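Local coordinates for G protein alpha subunit (Entamoeba histolytica, PDB 4FID) that binds guanine nucleotides as the alpha subunit of a heterotrimeric G protein and probably relays signals from membrane receptors, at residues R209-M221 against Q268-T280. Numbering follows the deposited sequence.
Sequences RLTESIAVFKDIM and QYIQQLFTGKLQT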
# COMPACT_ATOMS: atom_id res chain seq x y z
N ARG A 209 14.07 2.51 -5.42
CA ARG A 209 12.96 1.62 -5.14
C ARG A 209 12.40 1.00 -6.42
O ARG A 209 12.00 -0.16 -6.43
CB ARG A 209 11.84 2.37 -4.40
CG ARG A 209 12.21 2.75 -2.99
CD ARG A 209 11.01 3.10 -2.15
NE ARG A 209 11.37 3.17 -0.74
CZ ARG A 209 11.40 2.11 0.07
NH1 ARG A 209 11.07 0.91 -0.41
NH2 ARG A 209 11.75 2.24 1.34
N LEU A 210 12.41 1.78 -7.49
CA LEU A 210 11.79 1.37 -8.74
C LEU A 210 12.53 0.18 -9.36
O LEU A 210 11.91 -0.82 -9.73
CB LEU A 210 11.72 2.56 -9.70
CG LEU A 210 11.13 2.35 -11.09
CD1 LEU A 210 9.69 1.83 -11.05
CD2 LEU A 210 11.22 3.63 -11.90
N THR A 211 13.85 0.29 -9.46
CA THR A 211 14.68 -0.78 -9.99
C THR A 211 14.69 -2.03 -9.09
O THR A 211 14.77 -3.17 -9.57
CB THR A 211 16.14 -0.30 -10.25
OG1 THR A 211 16.71 0.23 -9.05
CG2 THR A 211 16.15 0.76 -11.33
N GLU A 212 14.63 -1.82 -7.79
CA GLU A 212 14.44 -2.95 -6.88
C GLU A 212 13.09 -3.68 -7.12
O GLU A 212 13.06 -4.90 -7.15
CB GLU A 212 14.58 -2.50 -5.43
CG GLU A 212 14.59 -3.66 -4.45
CD GLU A 212 14.07 -3.27 -3.08
OE1 GLU A 212 14.09 -4.13 -2.18
OE2 GLU A 212 13.65 -2.10 -2.91
N SER A 213 11.98 -2.95 -7.29
CA SER A 213 10.71 -3.63 -7.59
C SER A 213 10.78 -4.38 -8.90
O SER A 213 10.28 -5.50 -9.01
CB SER A 213 9.53 -2.67 -7.66
OG SER A 213 9.49 -1.88 -6.51
N ILE A 214 11.36 -3.74 -9.91
CA ILE A 214 11.35 -4.28 -11.26
C ILE A 214 12.07 -5.62 -11.26
O ILE A 214 11.60 -6.59 -11.86
CB ILE A 214 11.99 -3.30 -12.28
CG1 ILE A 214 11.03 -2.14 -12.59
CG2 ILE A 214 12.40 -4.02 -13.57
CD1 ILE A 214 11.65 -1.07 -13.47
N ALA A 215 13.21 -5.69 -10.57
CA ALA A 215 13.99 -6.90 -10.55
C ALA A 215 13.24 -8.01 -9.78
O ALA A 215 13.31 -9.19 -10.14
CB ALA A 215 15.36 -6.62 -9.95
N VAL A 216 12.50 -7.63 -8.74
CA VAL A 216 11.65 -8.61 -8.07
C VAL A 216 10.67 -9.20 -9.07
O VAL A 216 10.57 -10.41 -9.21
CB VAL A 216 10.84 -7.99 -6.92
CG1 VAL A 216 9.65 -8.90 -6.55
CG2 VAL A 216 11.75 -7.67 -5.71
N PHE A 217 9.95 -8.34 -9.76
CA PHE A 217 9.01 -8.81 -10.77
C PHE A 217 9.66 -9.71 -11.84
O PHE A 217 9.12 -10.76 -12.16
CB PHE A 217 8.28 -7.64 -11.41
CG PHE A 217 7.47 -8.03 -12.60
CD1 PHE A 217 6.27 -8.70 -12.44
CD2 PHE A 217 7.91 -7.72 -13.88
CE1 PHE A 217 5.50 -9.06 -13.54
CE2 PHE A 217 7.16 -8.07 -14.98
CZ PHE A 217 5.95 -8.74 -14.82
N LYS A 218 10.81 -9.30 -12.38
CA LYS A 218 11.56 -10.13 -13.34
C LYS A 218 11.89 -11.53 -12.79
O LYS A 218 11.95 -12.52 -13.53
CB LYS A 218 12.85 -9.43 -13.81
CG LYS A 218 12.65 -8.21 -14.72
CD LYS A 218 11.78 -8.51 -15.94
CE LYS A 218 11.64 -7.29 -16.87
NZ LYS A 218 10.79 -7.59 -18.08
N ASP A 219 12.09 -11.62 -11.48
CA ASP A 219 12.19 -12.93 -10.84
C ASP A 219 10.93 -13.75 -11.05
O ASP A 219 10.99 -14.86 -11.59
CB ASP A 219 12.45 -12.80 -9.35
CG ASP A 219 13.86 -12.38 -9.07
OD1 ASP A 219 14.13 -11.95 -7.92
OD2 ASP A 219 14.70 -12.48 -10.00
N ILE A 220 9.80 -13.19 -10.63
CA ILE A 220 8.51 -13.89 -10.73
C ILE A 220 8.33 -14.43 -12.15
O ILE A 220 8.02 -15.60 -12.35
CB ILE A 220 7.36 -12.95 -10.33
CG1 ILE A 220 7.38 -12.69 -8.83
CG2 ILE A 220 6.01 -13.52 -10.72
CD1 ILE A 220 6.49 -11.51 -8.41
N MSE A 221 8.58 -13.58 -13.14
CA MSE A 221 8.42 -13.96 -14.54
C MSE A 221 9.25 -15.16 -14.98
O MSE A 221 8.92 -15.83 -15.95
CB MSE A 221 8.72 -12.76 -15.43
CG MSE A 221 7.69 -11.66 -15.31
SE MSE A 221 5.90 -12.41 -15.56
CE MSE A 221 6.20 -13.28 -17.30
N GLN A 268 1.38 4.04 -17.49
CA GLN A 268 1.72 3.13 -18.59
C GLN A 268 3.24 3.07 -18.83
O GLN A 268 3.82 2.00 -19.07
CB GLN A 268 1.02 3.56 -19.87
CG GLN A 268 1.52 2.89 -21.13
CD GLN A 268 0.67 3.26 -22.35
OE1 GLN A 268 0.69 4.41 -22.83
NE2 GLN A 268 -0.08 2.29 -22.86
N TYR A 269 3.87 4.23 -18.75
CA TYR A 269 5.30 4.33 -18.91
C TYR A 269 6.02 3.49 -17.84
O TYR A 269 6.91 2.71 -18.13
CB TYR A 269 5.68 5.80 -18.81
CG TYR A 269 7.12 6.09 -19.14
CD1 TYR A 269 8.10 6.05 -18.14
CD2 TYR A 269 7.51 6.44 -20.44
CE1 TYR A 269 9.40 6.33 -18.42
CE2 TYR A 269 8.82 6.74 -20.73
CZ TYR A 269 9.77 6.68 -19.71
OH TYR A 269 11.09 6.96 -19.96
N ILE A 270 5.60 3.63 -16.60
CA ILE A 270 6.13 2.80 -15.54
C ILE A 270 5.77 1.32 -15.77
O ILE A 270 6.62 0.43 -15.65
CB ILE A 270 5.68 3.31 -14.16
CG1 ILE A 270 6.22 4.72 -13.94
CG2 ILE A 270 6.15 2.37 -13.06
CD1 ILE A 270 5.66 5.40 -12.75
N GLN A 271 4.52 1.06 -16.14
CA GLN A 271 4.13 -0.31 -16.39
C GLN A 271 5.02 -0.97 -17.46
O GLN A 271 5.45 -2.11 -17.32
CB GLN A 271 2.66 -0.37 -16.78
CG GLN A 271 2.17 -1.74 -17.20
CD GLN A 271 2.01 -1.85 -18.70
OE1 GLN A 271 0.98 -1.46 -19.25
NE2 GLN A 271 3.04 -2.37 -19.38
N GLN A 272 5.28 -0.24 -18.53
CA GLN A 272 6.08 -0.79 -19.61
C GLN A 272 7.52 -1.03 -19.20
O GLN A 272 8.18 -1.88 -19.79
CB GLN A 272 6.00 0.09 -20.86
CG GLN A 272 4.64 0.04 -21.51
CD GLN A 272 4.40 1.18 -22.48
OE1 GLN A 272 5.21 2.10 -22.57
NE2 GLN A 272 3.32 1.10 -23.24
N LEU A 273 8.01 -0.32 -18.18
CA LEU A 273 9.36 -0.61 -17.63
C LEU A 273 9.44 -1.95 -16.92
O LEU A 273 10.49 -2.56 -16.91
CB LEU A 273 9.83 0.48 -16.68
CG LEU A 273 10.04 1.88 -17.27
CD1 LEU A 273 10.45 2.84 -16.17
CD2 LEU A 273 11.08 1.84 -18.37
N PHE A 274 8.35 -2.39 -16.30
CA PHE A 274 8.26 -3.72 -15.69
C PHE A 274 8.10 -4.84 -16.73
O PHE A 274 8.62 -5.93 -16.55
CB PHE A 274 7.05 -3.82 -14.75
CG PHE A 274 7.23 -3.10 -13.44
CD1 PHE A 274 6.98 -1.74 -13.35
CD2 PHE A 274 7.61 -3.79 -12.30
CE1 PHE A 274 7.14 -1.07 -12.14
CE2 PHE A 274 7.78 -3.13 -11.08
CZ PHE A 274 7.54 -1.79 -10.99
N THR A 275 7.36 -4.58 -17.80
CA THR A 275 6.96 -5.67 -18.68
C THR A 275 7.76 -5.86 -19.98
O THR A 275 7.64 -6.90 -20.63
CB THR A 275 5.41 -5.67 -18.94
OG1 THR A 275 5.02 -4.47 -19.62
CG2 THR A 275 4.67 -5.74 -17.64
N GLY A 276 8.59 -4.89 -20.35
CA GLY A 276 9.43 -5.01 -21.53
C GLY A 276 8.71 -5.55 -22.76
O GLY A 276 7.68 -5.01 -23.17
N LYS A 277 9.24 -6.62 -23.34
CA LYS A 277 8.67 -7.23 -24.55
C LYS A 277 7.53 -8.23 -24.30
O LYS A 277 6.97 -8.77 -25.26
CB LYS A 277 9.76 -7.97 -25.35
CG LYS A 277 11.02 -7.19 -25.61
CD LYS A 277 11.80 -7.78 -26.77
CE LYS A 277 11.06 -7.58 -28.10
NZ LYS A 277 11.76 -8.19 -29.27
N LEU A 278 7.21 -8.52 -23.05
CA LEU A 278 6.12 -9.46 -22.77
C LEU A 278 4.81 -8.99 -23.39
O LEU A 278 4.57 -7.79 -23.50
CB LEU A 278 5.93 -9.65 -21.26
CG LEU A 278 7.15 -10.13 -20.46
CD1 LEU A 278 6.86 -10.16 -18.94
CD2 LEU A 278 7.60 -11.49 -20.93
N GLN A 279 3.95 -9.91 -23.79
CA GLN A 279 2.60 -9.53 -24.20
C GLN A 279 1.85 -9.12 -22.94
O GLN A 279 1.97 -9.78 -21.91
CB GLN A 279 1.88 -10.69 -24.91
CG GLN A 279 2.39 -11.00 -26.32
CD GLN A 279 2.19 -12.47 -26.73
OE1 GLN A 279 1.37 -13.19 -26.13
NE2 GLN A 279 2.93 -12.92 -27.74
N THR A 280 1.09 -8.04 -23.00
CA THR A 280 0.36 -7.58 -21.81
C THR A 280 -1.07 -7.22 -22.13
O THR A 280 -1.42 -6.97 -23.27
CB THR A 280 1.04 -6.37 -21.11
OG1 THR A 280 1.18 -5.28 -22.03
CG2 THR A 280 2.40 -6.73 -20.56
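Helices 209-221 and 268-275 cross at -48°, their axes 9.7 Å apart at closest, and converge where I214 and F274 bring their CA atoms within 5.4 Å. The contact is a worked example of knobs-into-holes packing: the knob is F274, the hole L210, S213, I214 and F217. I214 CG1 lies over the centre of the F274 ring, 3.7 Å from its centroid, in a CH-pi contact, while S213 CB and F217 CB meet the ring's edge. Further along the same side chain, I214 CD1 reaches L273 CB at 4.0 Å. Near the C-terminal end of helix 268-275 the contact turns polar. K218, its chain bent at chi2 (-54°), donates a hydrogen bond from NZ to F274 O (3.1 Å), from above the carbonyl plane, and the F217 ring turns its edge to the same oxygen. At the end of the type II' turn T275-L278, CE of selenomethionine M221 and L278 CD1 meet tip to tip at 3.6 Å. Both helices pack on one face of the Ras-like domain's central sheet: S213 and F274 touch T192 of strand 187-193, F217 and T275 rest on I233 of strand 230-236, and M221, with L278 of the turn, touches V302 of strand 301-307, beside edge strand 279-282.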